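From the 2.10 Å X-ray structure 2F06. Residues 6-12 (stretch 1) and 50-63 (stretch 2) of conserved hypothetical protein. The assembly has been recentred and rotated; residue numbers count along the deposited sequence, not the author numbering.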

# COMPACT_ATOMS: atom_id res chain seq x y z
N ALA A 6 6.33 8.84 20.30
CA ALA A 6 7.49 8.11 19.90
C ALA A 6 7.87 8.34 18.44
O ALA A 6 7.07 8.69 17.60
CB ALA A 6 7.28 6.64 20.18
N LYS A 7 9.15 8.13 18.16
CA LYS A 7 9.67 8.22 16.82
C LYS A 7 9.63 6.82 16.20
O LYS A 7 10.17 5.85 16.76
CB LYS A 7 11.10 8.78 16.85
CG LYS A 7 11.18 10.26 17.32
CD LYS A 7 12.65 10.72 17.36
CE LYS A 7 12.82 12.08 16.66
NZ LYS A 7 13.94 12.84 17.26
N GLN A 8 8.92 6.72 15.09
CA GLN A 8 8.95 5.54 14.28
C GLN A 8 9.81 5.78 13.04
O GLN A 8 9.68 6.79 12.36
CB GLN A 8 7.55 5.18 13.88
CG GLN A 8 7.46 4.00 12.93
CD GLN A 8 6.08 3.94 12.30
OE1 GLN A 8 5.81 4.62 11.30
NE2 GLN A 8 5.21 3.15 12.87
N LEU A 9 10.69 4.85 12.73
CA LEU A 9 11.40 4.95 11.46
C LEU A 9 10.56 4.34 10.34
O LEU A 9 9.99 3.24 10.46
CB LEU A 9 12.75 4.22 11.50
CG LEU A 9 13.83 4.67 12.49
CD1 LEU A 9 15.15 4.06 12.13
CD2 LEU A 9 14.02 6.13 12.48
N SER A 10 10.51 5.05 9.23
CA SER A 10 10.01 4.51 7.99
C SER A 10 11.14 4.44 7.00
O SER A 10 11.63 5.48 6.58
CB SER A 10 8.88 5.39 7.44
OG SER A 10 7.73 5.11 8.24
N ILE A 11 11.45 3.23 6.56
CA ILE A 11 12.57 2.99 5.73
C ILE A 11 12.16 2.38 4.36
O ILE A 11 11.51 1.30 4.30
CB ILE A 11 13.61 2.09 6.44
CG1 ILE A 11 13.95 2.58 7.84
CG2 ILE A 11 14.90 1.98 5.61
CD1 ILE A 11 14.28 1.46 8.80
N PHE A 12 12.57 3.08 3.29
CA PHE A 12 12.24 2.70 1.90
C PHE A 12 13.18 1.56 1.47
O PHE A 12 14.38 1.71 1.48
CB PHE A 12 12.34 3.90 0.98
CG PHE A 12 12.09 3.61 -0.52
CD1 PHE A 12 10.83 3.18 -0.99
CD2 PHE A 12 13.14 3.81 -1.46
CE1 PHE A 12 10.60 2.96 -2.37
CE2 PHE A 12 12.95 3.59 -2.82
CZ PHE A 12 11.66 3.16 -3.28
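Stretch 2 (50-63) GIVSDPDKAYKALK

Stretch 2 meets the strand 6-12 twice, first as a strand paired along its edge and then as a helix laid over the face that carries L9. Residues 50-52 are extended and run against stretch 1, their axes 5.0 Å apart at closest approach and their N-to-C directions 127° apart. S53 and D54 turn the chain, and helix 55-63 then returns along the strand at 20° to its direction, 9.3 Å away at closest approach, a spacing that leaves room for a layer of side chains. D54 caps the helix start: its OD1 accepts from K57 N at 3.2 Å.

The backbone pairing centres on one antiparallel bridge, L9 with G50, their CA atoms 5.0 Å apart. L9 N donates to G50 O at 2.9 Å; the return bond, G50 N to L9 O, is 2.8 Å long but weak, its angle bent to 128°. Beyond G50 the strands no longer bond directly. Water 1 fills the gap, donating to K7 O at 2.7 Å and accepting from V52 N at 2.9 Å.

The apolar packing is built around L9, whose side chain (chi1 m, chi2 t) leaves the sheet on the side where the helix lies. Its CD1 is 3.7 Å from A58 CB and 3.7 Å from L62 CD1, while its CD2 lies 4.0 Å from P55 O and 4.3 Å from Y59 CB. P55, A58 and L62 thus recur at roughly one-turn spacing, all pointing toward the strand. I11, two residues along, extends the row, with its CD1 3.8 Å from L62 CD1. At the other end, K7 CB rests 3.9 Å from P55 CG.

The charged contact lies at the margin: K7 reaches past the proline, and its NZ forms a salt bridge with D56 OD1 at 2.9 Å. The rule to read here is a leucine set under the one-turn spacing of P55, A58 and L62, with the charged pair kept to the margin.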

# COMPACT_ATOMS: atom_id res chain seq x y z
N GLY A 50 9.26 0.86 11.83
CA GLY A 50 10.17 0.29 12.78
C GLY A 50 10.18 1.10 14.06
O GLY A 50 10.35 2.31 14.03
N ILE A 51 9.99 0.40 15.17
CA ILE A 51 10.32 0.92 16.51
C ILE A 51 11.67 0.35 16.96
O ILE A 51 11.82 -0.86 17.07
CB ILE A 51 9.19 0.65 17.56
CG1 ILE A 51 7.87 1.23 17.05
CG2 ILE A 51 9.60 1.23 18.93
CD1 ILE A 51 7.69 2.72 17.21
N VAL A 52 12.67 1.22 17.17
CA VAL A 52 14.00 0.76 17.58
C VAL A 52 14.42 1.33 18.97
O VAL A 52 13.73 2.23 19.50
CB VAL A 52 15.07 1.12 16.51
CG1 VAL A 52 14.67 0.49 15.12
CG2 VAL A 52 15.26 2.66 16.39
N SER A 53 15.54 0.84 19.52
CA SER A 53 16.00 1.24 20.88
C SER A 53 16.60 2.67 20.98
O SER A 53 16.58 3.29 22.05
CB SER A 53 16.99 0.23 21.45
OG SER A 53 18.07 0.06 20.56
N ASP A 54 17.12 3.16 19.85
CA ASP A 54 17.70 4.50 19.75
C ASP A 54 17.38 5.08 18.35
O ASP A 54 18.17 4.91 17.41
CB ASP A 54 19.22 4.44 20.07
CG ASP A 54 19.89 5.80 20.09
OD1 ASP A 54 19.32 6.78 19.56
OD2 ASP A 54 21.04 5.88 20.62
N PRO A 55 16.20 5.72 18.20
CA PRO A 55 15.83 6.16 16.83
C PRO A 55 16.77 7.18 16.15
O PRO A 55 16.99 7.08 14.95
CB PRO A 55 14.38 6.69 16.97
CG PRO A 55 14.17 6.94 18.37
CD PRO A 55 15.15 6.02 19.17
N ASP A 56 17.38 8.08 16.92
CA ASP A 56 18.28 9.10 16.36
C ASP A 56 19.60 8.49 15.84
O ASP A 56 20.07 8.84 14.76
CB ASP A 56 18.55 10.23 17.36
CG ASP A 56 17.28 11.00 17.75
OD1 ASP A 56 16.28 11.10 16.96
OD2 ASP A 56 17.29 11.53 18.88
N LYS A 57 20.17 7.58 16.63
CA LYS A 57 21.39 6.86 16.23
C LYS A 57 21.08 5.99 15.00
O LYS A 57 21.87 5.95 14.05
CB LYS A 57 21.92 6.00 17.37
CG LYS A 57 23.25 5.43 17.08
CD LYS A 57 23.92 4.92 18.33
CE LYS A 57 24.35 3.53 18.08
NZ LYS A 57 25.54 3.23 18.87
N ALA A 58 19.93 5.30 15.03
CA ALA A 58 19.48 4.48 13.92
C ALA A 58 19.27 5.26 12.65
O ALA A 58 19.79 4.86 11.57
CB ALA A 58 18.22 3.75 14.25
N TYR A 59 18.54 6.36 12.75
CA TYR A 59 18.39 7.27 11.61
C TYR A 59 19.71 7.73 10.97
O TYR A 59 19.87 7.73 9.75
CB TYR A 59 17.55 8.48 12.02
CG TYR A 59 17.35 9.56 10.97
CD1 TYR A 59 16.27 9.49 10.11
CD2 TYR A 59 18.19 10.66 10.90
CE1 TYR A 59 16.03 10.44 9.19
CE2 TYR A 59 17.97 11.63 9.95
CZ TYR A 59 16.87 11.51 9.11
OH TYR A 59 16.58 12.46 8.18
N LYS A 60 20.67 8.15 11.78
CA LYS A 60 21.91 8.66 11.18
C LYS A 60 22.75 7.53 10.52
O LYS A 60 23.37 7.76 9.47
CB LYS A 60 22.68 9.48 12.22
CG LYS A 60 24.08 9.86 11.84
CD LYS A 60 24.84 10.40 13.06
CE LYS A 60 26.35 10.35 12.82
NZ LYS A 60 26.57 10.96 11.47
N ALA A 61 22.77 6.35 11.15
CA ALA A 61 23.41 5.16 10.58
C ALA A 61 22.82 4.76 9.19
O ALA A 61 23.54 4.53 8.18
CB ALA A 61 23.29 3.98 11.57
N LEU A 62 21.50 4.72 9.14
CA LEU A 62 20.80 4.48 7.90
C LEU A 62 21.08 5.51 6.81
O LEU A 62 21.38 5.10 5.70
CB LEU A 62 19.29 4.30 8.17
CG LEU A 62 19.09 2.99 8.93
CD1 LEU A 62 17.69 2.94 9.67
CD2 LEU A 62 19.25 1.84 7.93
N LYS A 63 20.98 6.82 7.10
CA LYS A 63 21.37 7.89 6.13
C LYS A 63 22.82 7.75 5.65
O LYS A 63 23.12 8.00 4.47
CB LYS A 63 21.25 9.29 6.75
CG LYS A 63 19.84 9.73 7.14
CD LYS A 63 18.97 10.07 5.90
CE LYS A 63 19.50 11.30 5.18
NZ LYS A 63 18.46 11.64 4.19
O HOH W 1 12.09 4.07 17.33